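Local coordinates for protein tetracycline Repressor, class A (Pseudomonas sp., PDB 5MRU) that represses the tetracycline resistance gene by binding its operator DNA through a helix-turn-helix, and loses affinity for it when tetracycline binds, at residues Ala192-Val195 with Asp196-Lys200. Residues are numbered along the deposited sequence; the frame is centred on the assembly and turned at random.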
# COMPACT_ATOMS: atom_id res chain seq x y z
N ALA A 192 -9.99 -6.51 11.48
CA ALA A 192 -10.72 -7.52 12.30
C ALA A 192 -10.43 -8.94 11.80
O ALA A 192 -10.06 -9.82 12.57
CB ALA A 192 -12.22 -7.26 12.30
N VAL A 193 -10.58 -9.14 10.49
CA VAL A 193 -10.22 -10.40 9.86
C VAL A 193 -8.76 -10.76 10.14
O VAL A 193 -8.42 -11.90 10.48
CB VAL A 193 -10.41 -10.30 8.35
CG1 VAL A 193 -9.88 -11.55 7.66
CG2 VAL A 193 -11.87 -10.05 8.02
N ILE A 194 -7.89 -9.79 10.01
CA ILE A 194 -6.49 -10.07 10.26
C ILE A 194 -6.26 -10.54 11.69
O ILE A 194 -5.48 -11.44 11.92
CB ILE A 194 -5.61 -8.85 9.92
CG1 ILE A 194 -5.27 -8.89 8.42
CG2 ILE A 194 -4.34 -8.81 10.79
CD1 ILE A 194 -4.72 -7.59 7.86
N VAL A 195 -6.93 -9.94 12.65
CA VAL A 195 -6.64 -10.27 14.02
C VAL A 195 -7.13 -11.69 14.34
O VAL A 195 -6.56 -12.40 15.19
CB VAL A 195 -7.23 -9.23 14.99
CG1 VAL A 195 -8.52 -9.72 15.65
CG2 VAL A 195 -6.20 -8.88 16.05
N ASP A 196 -8.20 -12.09 13.65
CA ASP A 196 -8.76 -13.43 13.84
C ASP A 196 -7.74 -14.48 13.37
O ASP A 196 -7.33 -15.36 14.15
CB ASP A 196 -10.10 -13.59 13.09
CG ASP A 196 -11.24 -12.75 13.69
OD1 ASP A 196 -11.00 -11.93 14.60
OD2 ASP A 196 -12.39 -12.92 13.24
N GLY A 197 -7.29 -14.38 12.13
CA GLY A 197 -6.34 -15.35 11.58
C GLY A 197 -5.06 -15.50 12.37
O GLY A 197 -4.42 -16.54 12.32
N LEU A 198 -4.66 -14.45 13.09
CA LEU A 198 -3.53 -14.55 14.00
C LEU A 198 -3.89 -15.33 15.26
O LEU A 198 -3.07 -16.09 15.77
CB LEU A 198 -3.05 -13.17 14.42
CG LEU A 198 -2.51 -12.31 13.29
CD1 LEU A 198 -2.53 -10.86 13.74
CD2 LEU A 198 -1.12 -12.76 12.87
N ALA A 199 -5.11 -15.10 15.77
CA ALA A 199 -5.63 -15.85 16.94
C ALA A 199 -5.55 -17.35 16.75
O ALA A 199 -5.36 -18.08 17.72
CB ALA A 199 -7.07 -15.43 17.27
N LYS A 200 -5.65 -17.81 15.49
CA LYS A 200 -5.37 -19.21 15.16
C LYS A 200 -3.93 -19.69 15.49
O LYS A 200 -3.57 -20.80 15.12
CB LYS A 200 -5.68 -19.50 13.68
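Ile194 and Leu198, one turn apart near the C-terminal end of helix 183-199, lie side by side on the buried face of this alpha-helix in the ligand-binding, dimer-forming domain of a TetR-family repressor. Chi1 of Ile194, -85° to CG1, leaves the CG2 branch opposite the backbone N, where that methyl meets Leu198 CD1 at 4.0 Å. Helix 127-153 covers both side chains, through Ile137 and Phe140 on Ile194 and Ala133 on Leu198; Ile194 of the second subunit packs on Ile194, and Val193 of the second subunit on Leu198. This apolar side is the tight one, and the Leu198 side chain is about 9 Å from a bound 5a,6-anhydrotetracycline. Along the backbone the i to i+4 bonds continue: Gly197 N to Val193 O is nearly straight at 174°, Leu198 N to Ile194 O is weak. The looser, partly exposed flank carries Ala192, Asp196 and Ala199. Here the Asp196 carboxylate turns back along the helix and forms a salt bridge through OD2 with Arg201 of the second subunit, while OD1 makes a long, weak ion pair with Arg76. Past the last turn, Lys200 leaves helical geometry. The final i to i+4 bond between 192-195 and 196-200 joins Ala199 N to Val195 O, 3.1 Å apart.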